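Local coordinates for tyrocidine synthetase 3 (Brevibacillus brevis, PDB 2JGP), which is a nonribosomal peptide synthetase whose carrier-condensation bidomain probably forms a peptide bond between carrier-bound intermediates during tyrocidine assembly, at residues R135-R146 with E236-P247. Sequence-based numbering, arbitrary orientation.
Sequences RVEAAFQRLIAR and EWVQLYQGDVLP
The guanidinium of Arg135 lies flat on the ring of Tyr241, a cation-pi stack with planes 26° apart, while the backbone N of Val136 meets the edge of that ring. Trp237 is a knob in a hole formed by Val136, Ala139, Phe140 and Leu143, where helix 133-146 packs against the end of helix 227-241 in the chloramphenicol acetyltransferase-like fold of the condensation domain. One face of the Phe140 ring carries Trp237 CD1, offset toward the rim, an oblique pair in which the five-membered ring of Trp237 is inclined at 39° to the Phe140 ring. Val136 O and Leu143 CD1 sit at edges of the indole. With Trp237 CG anti to the backbone N (chi1 179°), the indole is brought against Ala139, whose CB lies 3.5 Å from Trp237 CD1, and Trp237 NE1 gives a weak hydrogen bond of 3.5 Å to Val136 O. Beside it, Leu240 CD1 presses on Leu143 CD2 at 3.5 Å, a tight carbon pair. Tyr241 OH is held by Glu132 N, just ahead of helix 133-146.

At the other end of the contact, Arg146, extended as far as NE, ties its helix both to Glu236 on helix 227-241 and to the loop after the Schellman motif at Gly243. Leu246 CB covers one face of its guanidinium. Glu236 is gripped side-on in a salt bridge, NE of Arg146 reaching Glu236 OE1 at 2.9 Å and NH2 reaching OE2 at 3.2 Å, both from above the carboxylate plane; Glu236 OE1 is also hydrogen-bonded to His147 NE2. Pro247 O, in the guanidinium plane, accepts from both Arg146 NH1 at 2.9 Å and Arg146 NH2 at 3.1 Å.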
loop_
_atom_site.group_PDB
_atom_site.type_symbol
_atom_site.label_atom_id
_atom_site.label_comp_id
_atom_site.label_asym_id
_atom_site.label_seq_id
_atom_site.Cartn_x
_atom_site.Cartn_y
_atom_site.Cartn_z
ATOM N N ARG A 135 -13.470 3.971 30.534
ATOM C CA ARG A 135 -13.732 2.996 29.468
ATOM C C ARG A 135 -12.859 3.240 28.242
ATOM O O ARG A 135 -12.416 2.287 27.601
ATOM C CB ARG A 135 -15.207 2.987 29.057
ATOM C CG ARG A 135 -16.097 2.185 29.998
ATOM C CD ARG A 135 -17.259 1.517 29.261
ATOM N NE ARG A 135 -18.392 2.415 29.046
ATOM C CZ ARG A 135 -19.454 2.127 28.292
ATOM N NH1 ARG A 135 -19.542 0.966 27.643
ATOM N NH2 ARG A 135 -20.435 3.015 28.173
ATOM N N VAL A 136 -12.626 4.510 27.913
ATOM C CA VAL A 136 -11.697 4.862 26.837
ATOM C C VAL A 136 -10.360 4.185 27.107
ATOM O O VAL A 136 -9.852 3.446 26.267
ATOM C CB VAL A 136 -11.495 6.396 26.720
ATOM C CG1 VAL A 136 -10.392 6.729 25.713
ATOM C CG2 VAL A 136 -12.801 7.077 26.337
ATOM N N GLU A 137 -9.823 4.425 28.301
ATOM C CA GLU A 137 -8.555 3.841 28.739
ATOM C C GLU A 137 -8.567 2.314 28.670
ATOM O O GLU A 137 -7.620 1.705 28.165
ATOM C CB GLU A 137 -8.237 4.282 30.170
ATOM C CG GLU A 137 -6.852 3.884 30.643
ATOM C CD GLU A 137 -6.564 4.353 32.050
ATOM O OE1 GLU A 137 -7.287 3.925 32.972
ATOM O OE2 GLU A 137 -5.614 5.150 32.232
ATOM N N ALA A 138 -9.641 1.711 29.176
ATOM C CA ALA A 138 -9.768 0.252 29.239
ATOM C C ALA A 138 -9.764 -0.400 27.857
ATOM O O ALA A 138 -9.201 -1.481 27.682
ATOM C CB ALA A 138 -11.030 -0.134 29.991
ATOM N N ALA A 139 -10.400 0.253 26.886
ATOM C CA ALA A 139 -10.416 -0.243 25.510
ATOM C C ALA A 139 -9.005 -0.248 24.925
ATOM O O ALA A 139 -8.606 -1.215 24.276
ATOM C CB ALA A 139 -11.360 0.590 24.646
ATOM N N PHE A 140 -8.244 0.820 25.166
ATOM C CA PHE A 140 -6.848 0.876 24.715
ATOM C C PHE A 140 -5.966 -0.167 25.398
ATOM O O PHE A 140 -5.058 -0.721 24.776
ATOM C CB PHE A 140 -6.258 2.277 24.916
ATOM C CG PHE A 140 -6.569 3.224 23.795
ATOM C CD1 PHE A 140 -5.956 3.074 22.557
ATOM C CD2 PHE A 140 -7.480 4.257 23.967
ATOM C CE1 PHE A 140 -6.239 3.939 21.513
ATOM C CE2 PHE A 140 -7.772 5.125 22.927
ATOM C CZ PHE A 140 -7.148 4.968 21.698
ATOM N N GLN A 141 -6.219 -0.424 26.675
ATOM C CA GLN A 141 -5.465 -1.433 27.413
ATOM C C GLN A 141 -5.696 -2.813 26.805
ATOM O O GLN A 141 -4.747 -3.589 26.628
ATOM C CB GLN A 141 -5.844 -1.411 28.897
ATOM C CG GLN A 141 -5.272 -0.193 29.631
ATOM C CD GLN A 141 -5.738 -0.076 31.074
ATOM O OE1 GLN A 141 -5.012 0.436 31.923
ATOM N NE2 GLN A 141 -6.943 -0.543 31.354
ATOM N N ARG A 142 -6.949 -3.099 26.463
ATOM C CA ARG A 142 -7.294 -4.342 25.772
ATOM C C ARG A 142 -6.652 -4.417 24.385
ATOM O O ARG A 142 -6.147 -5.467 24.003
ATOM C CB ARG A 142 -8.812 -4.514 25.669
ATOM C CG ARG A 142 -9.481 -4.895 26.988
ATOM C CD ARG A 142 -10.921 -5.338 26.777
ATOM N NE ARG A 142 -11.486 -5.972 27.970
ATOM C CZ ARG A 142 -11.921 -5.325 29.051
ATOM N NH1 ARG A 142 -11.863 -3.998 29.129
ATOM N NH2 ARG A 142 -12.416 -6.014 30.074
ATOM N N LEU A 143 -6.660 -3.306 23.644
ATOM C CA LEU A 143 -6.009 -3.250 22.327
ATOM C C LEU A 143 -4.530 -3.576 22.432
ATOM O O LEU A 143 -3.992 -4.329 21.616
ATOM C CB LEU A 143 -6.149 -1.864 21.684
ATOM C CG LEU A 143 -7.439 -1.490 20.948
ATOM C CD1 LEU A 143 -7.255 -0.102 20.342
ATOM C CD2 LEU A 143 -7.787 -2.506 19.865
ATOM N N ILE A 144 -3.879 -2.975 23.427
ATOM C CA ILE A 144 -2.459 -3.206 23.683
ATOM C C ILE A 144 -2.202 -4.671 24.035
ATOM O O ILE A 144 -1.242 -5.260 23.552
ATOM C CB ILE A 144 -1.937 -2.288 24.809
ATOM C CG1 ILE A 144 -1.958 -0.824 24.350
ATOM C CG2 ILE A 144 -0.518 -2.675 25.203
ATOM C CD1 ILE A 144 -1.849 0.179 25.487
ATOM N N ALA A 145 -3.065 -5.254 24.867
ATOM C CA ALA A 145 -2.985 -6.686 25.180
ATOM C C ALA A 145 -3.187 -7.555 23.935
ATOM O O ALA A 145 -2.524 -8.581 23.772
ATOM C CB ALA A 145 -4.013 -7.061 26.249
ATOM N N ARG A 146 -4.100 -7.134 23.063
ATOM C CA ARG A 146 -4.465 -7.902 21.866
ATOM C C ARG A 146 -3.391 -7.908 20.781
ATOM O O ARG A 146 -3.142 -8.943 20.158
ATOM C CB ARG A 146 -5.773 -7.355 21.278
ATOM C CG ARG A 146 -6.184 -7.938 19.931
ATOM C CD ARG A 146 -7.572 -7.431 19.551
ATOM N NE ARG A 146 -7.936 -7.740 18.168
ATOM C CZ ARG A 146 -8.327 -8.939 17.744
ATOM N NH1 ARG A 146 -8.361 -9.974 18.571
ATOM N NH2 ARG A 146 -8.656 -9.106 16.473
ATOM N N GLU A 236 -11.620 -1.494 16.102
ATOM C CA GLU A 236 -11.595 -2.395 17.251
ATOM C C GLU A 236 -11.715 -1.654 18.578
ATOM O O GLU A 236 -12.257 -2.194 19.540
ATOM C CB GLU A 236 -10.343 -3.268 17.225
ATOM C CG GLU A 236 -10.330 -4.232 16.049
ATOM C CD GLU A 236 -9.245 -5.270 16.143
ATOM O OE1 GLU A 236 -8.385 -5.157 17.035
ATOM O OE2 GLU A 236 -9.248 -6.202 15.314
ATOM N N TRP A 237 -11.212 -0.420 18.628
ATOM C CA TRP A 237 -11.385 0.423 19.807
ATOM C C TRP A 237 -12.878 0.683 20.047
ATOM O O TRP A 237 -13.371 0.536 21.169
ATOM C CB TRP A 237 -10.634 1.750 19.650
ATOM C CG TRP A 237 -10.811 2.637 20.838
ATOM C CD1 TRP A 237 -10.110 2.590 22.002
ATOM C CD2 TRP A 237 -11.787 3.675 20.994
ATOM N NE1 TRP A 237 -10.582 3.541 22.877
ATOM C CE2 TRP A 237 -11.611 4.221 22.282
ATOM C CE3 TRP A 237 -12.791 4.197 20.170
ATOM C CZ2 TRP A 237 -12.399 5.267 22.767
ATOM C CZ3 TRP A 237 -13.575 5.243 20.653
ATOM C CH2 TRP A 237 -13.371 5.763 21.940
ATOM N N VAL A 238 -13.584 1.059 18.982
ATOM C CA VAL A 238 -15.032 1.287 19.023
ATOM C C VAL A 238 -15.789 0.041 19.487
ATOM O O VAL A 238 -16.700 0.132 20.319
ATOM C CB VAL A 238 -15.566 1.720 17.629
ATOM C CG1 VAL A 238 -17.089 1.657 17.575
ATOM C CG2 VAL A 238 -15.074 3.123 17.290
ATOM N N GLN A 239 -15.411 -1.114 18.947
ATOM C CA GLN A 239 -16.017 -2.391 19.335
ATOM C C GLN A 239 -15.730 -2.735 20.800
ATOM O O GLN A 239 -16.642 -3.106 21.544
ATOM C CB GLN A 239 -15.521 -3.523 18.425
ATOM C CG GLN A 239 -16.123 -3.507 17.027
ATOM C CD GLN A 239 -15.454 -4.501 16.093
ATOM O OE1 GLN A 239 -14.323 -4.292 15.656
ATOM N NE2 GLN A 239 -16.152 -5.586 15.780
ATOM N N LEU A 240 -14.467 -2.607 21.205
ATOM C CA LEU A 240 -14.057 -2.899 22.586
ATOM C C LEU A 240 -14.722 -1.975 23.607
ATOM O O LEU A 240 -15.112 -2.428 24.685
ATOM C CB LEU A 240 -12.535 -2.826 22.733
ATOM C CG LEU A 240 -11.761 -3.978 22.084
ATOM C CD1 LEU A 240 -10.275 -3.633 21.982
ATOM C CD2 LEU A 240 -11.977 -5.290 22.835
ATOM N N TYR A 241 -14.855 -0.693 23.265
ATOM C CA TYR A 241 -15.570 0.266 24.113
ATOM C C TYR A 241 -17.021 -0.172 24.348
ATOM O O TYR A 241 -17.565 0.028 25.435
ATOM C CB TYR A 241 -15.538 1.669 23.495
ATOM C CG TYR A 241 -16.122 2.753 24.386
ATOM C CD1 TYR A 241 -15.299 3.540 25.193
ATOM C CD2 TYR A 241 -17.497 2.994 24.420
ATOM C CE1 TYR A 241 -15.831 4.535 26.011
ATOM C CE2 TYR A 241 -18.034 3.983 25.232
ATOM C CZ TYR A 241 -17.195 4.752 26.025
ATOM O OH TYR A 241 -17.728 5.738 26.830
ATOM N N GLN A 242 -17.637 -0.765 23.325
ATOM C CA GLN A 242 -19.001 -1.294 23.429
ATOM C C GLN A 242 -19.056 -2.653 24.136
ATOM O O GLN A 242 -20.143 -3.163 24.410
ATOM C CB GLN A 242 -19.625 -1.436 22.038
ATOM C CG GLN A 242 -19.767 -0.130 21.261
ATOM C CD GLN A 242 -20.106 -0.365 19.795
ATOM O OE1 GLN A 242 -20.732 -1.367 19.444
ATOM N NE2 GLN A 242 -19.701 0.560 18.935
ATOM N N GLY A 243 -17.893 -3.242 24.412
ATOM C CA GLY A 243 -17.807 -4.518 25.118
ATOM C C GLY A 243 -17.879 -5.736 24.210
ATOM O O GLY A 243 -18.126 -6.846 24.682
ATOM N N ASP A 244 -17.650 -5.536 22.913
ATOM C CA ASP A 244 -17.692 -6.636 21.946
ATOM C C ASP A 244 -16.472 -7.534 22.085
ATOM O O ASP A 244 -15.425 -7.103 22.561
ATOM C CB ASP A 244 -17.777 -6.102 20.511
ATOM C CG ASP A 244 -19.114 -5.437 20.207
ATOM O OD1 ASP A 244 -20.085 -5.657 20.958
ATOM O OD2 ASP A 244 -19.193 -4.697 19.205
ATOM N N VAL A 245 -16.632 -8.791 21.679
ATOM C CA VAL A 245 -15.544 -9.762 21.677
ATOM C C VAL A 245 -14.995 -9.859 20.259
ATOM O O VAL A 245 -15.751 -10.060 19.309
ATOM C CB VAL A 245 -16.026 -11.151 22.132
ATOM C CG1 VAL A 245 -14.853 -12.112 22.254
ATOM C CG2 VAL A 245 -16.774 -11.046 23.455
ATOM N N LEU A 246 -13.681 -9.710 20.123
ATOM C CA LEU A 246 -13.036 -9.699 18.815
ATOM C C LEU A 246 -12.496 -11.087 18.467
ATOM O O LEU A 246 -12.139 -11.854 19.366
ATOM C CB LEU A 246 -11.907 -8.670 18.802
ATOM C CG LEU A 246 -12.325 -7.232 19.127
ATOM C CD1 LEU A 246 -11.098 -6.340 19.301
ATOM C CD2 LEU A 246 -13.251 -6.678 18.051
ATOM N N PRO A 247 -12.427 -11.413 17.160
ATOM C CA PRO A 247 -11.963 -12.732 16.721
ATOM C C PRO A 247 -10.470 -12.926 16.953
ATOM O O PRO A 247 -9.706 -11.965 16.877
ATOM C CB PRO A 247 -12.276 -12.734 15.222
ATOM C CG PRO A 247 -12.273 -11.308 14.834
ATOM C CD PRO A 247 -12.775 -10.547 16.019
#